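Local structure of alpha-/beta-galactoside alpha-2,3-sialyltransferase (Photobacterium phosphoreum, 2ZWI) at residues 28-41 / 47-61. The protein probably transfers sialic acid from a CMP-activated donor to galactosides through an alpha-2,3 linkage, and binds CMP and zinc. Residues are numbered along the deposited sequence; the frame is centred on the assembly and turned at random.
Sequences SNNKKLISWSRYPI and LESINGSFFKNRPEL
The ring of F54 makes the most extensive packing of this contact, wedged between strand 31-36 and the turn that follows it. Backbone N of I41 sits 3.6 Å above one ring face, over its centre, while I34 O covers the opposite face and W36 O meets the edge in plane. With CG anti to its own backbone N (chi1 -167°), the phenyl swings in toward 28-41, where a broad flat side chain suits a slot lined by peptide groups and by P40. Beside it, branched aliphatics mesh: I34 CD1 reaches I50 CD1 at 3.6 Å, and I41 CG2 packs 3.7 Å from L47 CG. G52, with no side chain, lets the strands run close, its CA 3.2 Å from K32 O.

The two strands run parallel, joined by alternating backbone bonds: K32 N to N51 O, S53 N to K32 O, I34 N to S53 O and F55 N to I34 O. On the face carrying L33, F55 turns its edge to L33 CD2, and L61 of the following helix closes over L33 CB.

The end at 29-31 and 51-53 is looser: N29 is exposed and K31, N51 and S53 partly so, which suits polar side chains. N51, whose positive phi fits the Schellman motif ending the helix, donates from ND2 to N29 O (3.0 Å, N-H...O angle 158°). In one of its two conformers, K31 folds back to bring NZ 2.8 Å from S53 OG. K32, by contrast, is buried: its NZ donates to I50 O at 2.7 Å and also to S28 O and N30 O, so three carbonyls satisfy the ammonium.

Together, strand 31-36, helix 44-50 and strand 52-54 form a beta-alpha-beta unit at one margin of the seven-stranded parallel sheet of this GT-B-clan protein; strand 3-10 pairs with the other side of 31-36, and helix 208-218 packs against I41 and I50.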
loop_
_atom_site.group_PDB
_atom_site.type_symbol
_atom_site.label_atom_id
_atom_site.label_comp_id
_atom_site.label_asym_id
_atom_site.label_seq_id
_atom_site.Cartn_x
_atom_site.Cartn_y
_atom_site.Cartn_z
ATOM N N SER A 28 -9.634 12.920 15.575
ATOM C CA SER A 28 -9.184 14.260 15.916
ATOM C C SER A 28 -10.168 15.262 15.337
ATOM O O SER A 28 -10.863 14.958 14.374
ATOM C CB SER A 28 -7.788 14.514 15.359
ATOM O OG SER A 28 -7.864 15.179 14.107
ATOM N N ASN A 29 -10.228 16.454 15.924
ATOM C CA ASN A 29 -11.038 17.535 15.351
ATOM C C ASN A 29 -10.224 18.585 14.589
ATOM O O ASN A 29 -10.736 19.653 14.258
ATOM C CB ASN A 29 -11.876 18.203 16.438
ATOM C CG ASN A 29 -11.052 18.586 17.640
ATOM O OD1 ASN A 29 -9.929 19.105 17.508
ATOM N ND2 ASN A 29 -11.594 18.329 18.835
ATOM N N ASN A 30 -8.962 18.287 14.295
ATOM C CA ASN A 30 -8.176 19.170 13.431
ATOM C C ASN A 30 -8.805 19.247 12.048
ATOM O O ASN A 30 -9.375 18.258 11.575
ATOM C CB ASN A 30 -6.745 18.663 13.278
ATOM C CG ASN A 30 -6.005 18.613 14.584
ATOM O OD1 ASN A 30 -6.093 19.533 15.393
ATOM N ND2 ASN A 30 -5.264 17.537 14.801
ATOM N N LYS A 31 -8.698 20.413 11.410
ATOM C CA LYS A 31 -9.144 20.569 10.029
ATOM C C LYS A 31 -8.315 19.639 9.146
ATOM O O LYS A 31 -7.100 19.525 9.323
ATOM C CB LYS A 31 -9.017 22.026 9.565
ATOM C CG LYS A 31 -9.463 22.284 8.111
ATOM C CD LYS A 31 -10.986 22.283 7.969
ATOM C CE LYS A 31 -11.427 22.415 6.516
ATOM N NZ LYS A 31 -10.945 21.285 5.670
ATOM N N LYS A 32 -8.981 18.958 8.218
ATOM C CA LYS A 32 -8.294 18.026 7.322
ATOM C C LYS A 32 -8.505 18.429 5.864
ATOM O O LYS A 32 -9.623 18.769 5.465
ATOM C CB LYS A 32 -8.790 16.601 7.564
ATOM C CG LYS A 32 -8.532 16.110 8.990
ATOM C CD LYS A 32 -9.203 14.787 9.267
ATOM C CE LYS A 32 -9.142 14.441 10.758
ATOM N NZ LYS A 32 -9.971 15.358 11.602
ATOM N N LEU A 33 -7.421 18.416 5.095
ATOM C CA LEU A 33 -7.449 18.674 3.652
ATOM C C LEU A 33 -7.053 17.383 2.929
ATOM O O LEU A 33 -5.964 16.845 3.163
ATOM C CB LEU A 33 -6.491 19.813 3.290
ATOM C CG LEU A 33 -6.603 21.102 4.118
ATOM C CD1 LEU A 33 -5.564 22.100 3.678
ATOM C CD2 LEU A 33 -7.998 21.709 4.025
ATOM N N ILE A 34 -7.942 16.887 2.074
ATOM C CA ILE A 34 -7.828 15.533 1.538
ATOM C C ILE A 34 -7.846 15.514 -0.001
ATOM O O ILE A 34 -8.692 16.162 -0.634
ATOM C CB ILE A 34 -8.965 14.622 2.079
ATOM C CG1 ILE A 34 -8.975 14.589 3.619
ATOM C CG2 ILE A 34 -8.836 13.215 1.532
ATOM C CD1 ILE A 34 -10.197 13.890 4.204
ATOM N N SER A 35 -6.910 14.784 -0.599
ATOM C CA SER A 35 -6.914 14.583 -2.037
ATOM C C SER A 35 -6.437 13.169 -2.358
ATOM O O SER A 35 -5.228 12.905 -2.395
ATOM C CB SER A 35 -6.030 15.615 -2.731
ATOM O OG SER A 35 -6.181 15.503 -4.131
ATOM N N TRP A 36 -7.404 12.273 -2.574
ATOM C CA TRP A 36 -7.147 10.871 -2.866
ATOM C C TRP A 36 -7.613 10.575 -4.287
ATOM O O TRP A 36 -8.804 10.658 -4.578
ATOM C CB TRP A 36 -7.909 9.964 -1.880
ATOM C CG TRP A 36 -7.463 10.023 -0.407
ATOM C CD1 TRP A 36 -6.181 10.108 0.072
ATOM C CD2 TRP A 36 -8.313 9.933 0.747
ATOM N NE1 TRP A 36 -6.185 10.098 1.453
ATOM C CE2 TRP A 36 -7.477 9.990 1.892
ATOM C CE3 TRP A 36 -9.701 9.812 0.926
ATOM C CZ2 TRP A 36 -7.983 9.947 3.199
ATOM C CZ3 TRP A 36 -10.201 9.756 2.227
ATOM C CH2 TRP A 36 -9.340 9.825 3.349
ATOM N N SER A 37 -6.680 10.213 -5.162
ATOM C CA SER A 37 -6.991 9.945 -6.573
ATOM C C SER A 37 -8.073 8.877 -6.778
ATOM O O SER A 37 -8.960 9.042 -7.611
ATOM C CB SER A 37 -5.716 9.557 -7.344
ATOM O OG SER A 37 -4.765 10.616 -7.323
ATOM N N ARG A 38 -8.000 7.795 -6.010
ATOM C CA ARG A 38 -8.874 6.638 -6.224
ATOM C C ARG A 38 -10.134 6.683 -5.353
ATOM O O ARG A 38 -11.026 5.837 -5.492
ATOM C CB ARG A 38 -8.107 5.331 -5.980
ATOM C CG ARG A 38 -6.920 5.080 -6.922
ATOM C CD ARG A 38 -7.346 4.345 -8.189
ATOM N NE ARG A 38 -7.828 3.000 -7.884
ATOM C CZ ARG A 38 -7.083 1.898 -7.934
ATOM N NH1 ARG A 38 -5.799 1.961 -8.287
ATOM N NH2 ARG A 38 -7.625 0.726 -7.625
ATOM N N TYR A 39 -10.201 7.668 -4.461
ATOM C CA TYR A 39 -11.319 7.784 -3.535
ATOM C C TYR A 39 -11.862 9.208 -3.415
ATOM O O TYR A 39 -11.683 9.840 -2.378
ATOM C CB TYR A 39 -10.914 7.242 -2.150
ATOM C CG TYR A 39 -10.966 5.741 -2.072
ATOM C CD1 TYR A 39 -12.168 5.087 -1.828
ATOM C CD2 TYR A 39 -9.823 4.972 -2.272
ATOM C CE1 TYR A 39 -12.233 3.715 -1.772
ATOM C CE2 TYR A 39 -9.878 3.584 -2.217
ATOM C CZ TYR A 39 -11.090 2.969 -1.971
ATOM O OH TYR A 39 -11.180 1.603 -1.911
ATOM N N PRO A 40 -12.527 9.721 -4.473
ATOM C CA PRO A 40 -13.183 11.024 -4.311
ATOM C C PRO A 40 -14.355 10.963 -3.318
ATOM O O PRO A 40 -15.228 10.087 -3.427
ATOM C CB PRO A 40 -13.652 11.375 -5.735
ATOM C CG PRO A 40 -13.766 10.066 -6.441
ATOM C CD PRO A 40 -12.699 9.179 -5.837
ATOM N N ILE A 41 -14.341 11.869 -2.342
ATOM C CA ILE A 41 -15.345 11.904 -1.288
ATOM C C ILE A 41 -16.263 13.101 -1.546
ATOM O O ILE A 41 -15.848 14.263 -1.401
ATOM C CB ILE A 41 -14.720 12.022 0.153
ATOM C CG1 ILE A 41 -13.570 11.014 0.401
ATOM C CG2 ILE A 41 -15.811 11.912 1.239
ATOM C CD1 ILE A 41 -13.934 9.529 0.239
ATOM N N LEU A 47 -17.708 14.038 5.443
ATOM C CA LEU A 47 -16.647 15.043 5.524
ATOM C C LEU A 47 -16.799 15.939 6.759
ATOM O O LEU A 47 -15.822 16.226 7.445
ATOM C CB LEU A 47 -16.536 15.863 4.223
ATOM C CG LEU A 47 -15.933 15.143 3.003
ATOM C CD1 LEU A 47 -16.107 15.946 1.705
ATOM C CD2 LEU A 47 -14.445 14.769 3.210
ATOM N N GLU A 48 -18.029 16.339 7.065
ATOM C CA GLU A 48 -18.281 17.164 8.251
ATOM C C GLU A 48 -17.980 16.433 9.569
ATOM O O GLU A 48 -17.549 17.054 10.542
ATOM C CB GLU A 48 -19.708 17.732 8.236
ATOM C CG GLU A 48 -19.852 18.991 7.375
ATOM C CD GLU A 48 -21.308 19.351 7.053
ATOM O OE1 GLU A 48 -21.515 20.090 6.055
ATOM O OE2 GLU A 48 -22.235 18.887 7.773
ATOM N N SER A 49 -18.194 15.118 9.588
ATOM C CA SER A 49 -17.896 14.303 10.766
ATOM C C SER A 49 -16.386 14.185 11.051
ATOM O O SER A 49 -15.994 13.898 12.181
ATOM C CB SER A 49 -18.545 12.913 10.671
ATOM O OG SER A 49 -17.888 12.097 9.709
ATOM N N ILE A 50 -15.548 14.422 10.044
ATOM C CA ILE A 50 -14.085 14.433 10.250
ATOM C C ILE A 50 -13.460 15.840 10.149
ATOM O O ILE A 50 -12.240 16.003 10.294
ATOM C CB ILE A 50 -13.352 13.422 9.317
ATOM C CG1 ILE A 50 -13.477 13.829 7.842
ATOM C CG2 ILE A 50 -13.871 11.997 9.561
ATOM C CD1 ILE A 50 -12.495 13.096 6.909
ATOM N N ASN A 51 -14.300 16.853 9.925
ATOM C CA ASN A 51 -13.838 18.232 9.719
ATOM C C ASN A 51 -12.931 18.332 8.485
ATOM O O ASN A 51 -11.885 18.998 8.501
ATOM C CB ASN A 51 -13.128 18.777 10.975
ATOM C CG ASN A 51 -13.025 20.292 10.984
ATOM O OD1 ASN A 51 -13.667 20.981 10.180
ATOM N ND2 ASN A 51 -12.218 20.823 11.899
ATOM N N GLY A 52 -13.348 17.675 7.406
ATOM C CA GLY A 52 -12.520 17.604 6.220
ATOM C C GLY A 52 -13.065 18.363 5.039
ATOM O O GLY A 52 -14.276 18.617 4.950
ATOM N N SER A 53 -12.151 18.727 4.140
ATOM C CA SER A 53 -12.475 19.192 2.795
ATOM C C SER A 53 -11.755 18.284 1.802
ATOM O O SER A 53 -10.599 17.908 2.018
ATOM C CB SER A 53 -12.012 20.633 2.576
ATOM O OG SER A 53 -12.687 21.518 3.453
ATOM N N PHE A 54 -12.449 17.946 0.719
ATOM C CA PHE A 54 -11.878 17.149 -0.354
ATOM C C PHE A 54 -11.546 18.014 -1.556
ATOM O O PHE A 54 -12.320 18.907 -1.931
ATOM C CB PHE A 54 -12.822 16.016 -0.768
ATOM C CG PHE A 54 -12.160 14.983 -1.640
ATOM C CD1 PHE A 54 -11.407 13.962 -1.071
ATOM C CD2 PHE A 54 -12.254 15.059 -3.028
ATOM C CE1 PHE A 54 -10.757 13.028 -1.866
ATOM C CE2 PHE A 54 -11.617 14.115 -3.839
ATOM C CZ PHE A 54 -10.864 13.104 -3.259
ATOM N N PHE A 55 -10.396 17.728 -2.156
ATOM C CA PHE A 55 -9.891 18.443 -3.320
ATOM C C PHE A 55 -9.614 17.429 -4.414
ATOM O O PHE A 55 -9.020 16.380 -4.153
ATOM C CB PHE A 55 -8.628 19.215 -2.938
ATOM C CG PHE A 55 -8.862 20.219 -1.854
ATOM C CD1 PHE A 55 -9.277 21.509 -2.163
ATOM C CD2 PHE A 55 -8.717 19.864 -0.519
ATOM C CE1 PHE A 55 -9.517 22.436 -1.156
ATOM C CE2 PHE A 55 -8.954 20.770 0.482
ATOM C CZ PHE A 55 -9.357 22.061 0.169
ATOM N N LYS A 56 -10.075 17.730 -5.626
ATOM C CA LYS A 56 -9.917 16.822 -6.758
ATOM C C LYS A 56 -8.476 16.731 -7.232
ATOM O O LYS A 56 -8.093 15.741 -7.853
ATOM C CB LYS A 56 -10.822 17.235 -7.920
ATOM C CG LYS A 56 -12.301 16.956 -7.698
ATOM C CD LYS A 56 -13.136 17.903 -8.546
ATOM C CE LYS A 56 -14.625 17.607 -8.439
ATOM N NZ LYS A 56 -15.019 16.510 -9.363
ATOM N N ASN A 57 -7.679 17.763 -6.954
ATOM C CA ASN A 57 -6.263 17.738 -7.317
ATOM C C ASN A 57 -5.348 18.473 -6.338
ATOM O O ASN A 57 -5.806 19.275 -5.518
ATOM C CB ASN A 57 -6.059 18.254 -8.750
ATOM C CG ASN A 57 -6.622 19.645 -8.952
ATOM O OD1 ASN A 57 -6.271 20.581 -8.238
ATOM N ND2 ASN A 57 -7.504 19.788 -9.938
ATOM N N ARG A 58 -4.055 18.183 -6.449
ATOM C CA ARG A 58 -3.021 18.770 -5.599
ATOM C C ARG A 58 -2.924 20.314 -5.659
ATOM O O ARG A 58 -2.853 20.960 -4.605
ATOM C CB ARG A 58 -1.671 18.109 -5.894
ATOM C CG ARG A 58 -0.644 18.209 -4.766
ATOM C CD ARG A 58 0.734 17.700 -5.237
ATOM N NE ARG A 58 1.327 18.567 -6.256
ATOM C CZ ARG A 58 2.322 18.227 -7.076
ATOM N NH1 ARG A 58 2.780 19.116 -7.953
ATOM N NH2 ARG A 58 2.871 17.016 -7.027
ATOM N N PRO A 59 -2.918 20.920 -6.871
ATOM C CA PRO A 59 -2.864 22.388 -6.847
ATOM C C PRO A 59 -4.062 23.077 -6.157
ATOM O O PRO A 59 -3.871 24.139 -5.555
ATOM C CB PRO A 59 -2.746 22.777 -8.332
ATOM C CG PRO A 59 -3.235 21.593 -9.088
ATOM C CD PRO A 59 -2.911 20.392 -8.248
ATOM N N GLU A 60 -5.260 22.483 -6.205
ATOM C CA GLU A 60 -6.404 23.055 -5.470
ATOM C C GLU A 60 -6.219 22.949 -3.959
ATOM O O GLU A 60 -6.522 23.887 -3.231
ATOM C CB GLU A 60 -7.746 22.426 -5.865
ATOM C CG GLU A 60 -8.295 22.830 -7.253
ATOM C CD GLU A 60 -8.297 24.337 -7.523
ATOM O OE1 GLU A 60 -7.866 24.725 -8.633
ATOM O OE2 GLU A 60 -8.723 25.136 -6.650
ATOM N N LEU A 61 -5.725 21.806 -3.496
ATOM C CA LEU A 61 -5.488 21.595 -2.065
ATOM C C LEU A 61 -4.470 22.599 -1.537
ATOM O O LEU A 61 -4.666 23.208 -0.476
ATOM C CB LEU A 61 -5.057 20.145 -1.779
ATOM C CG LEU A 61 -4.796 19.761 -0.311
ATOM C CD1 LEU A 61 -5.067 18.274 -0.072
ATOM C CD2 LEU A 61 -3.368 20.129 0.115
#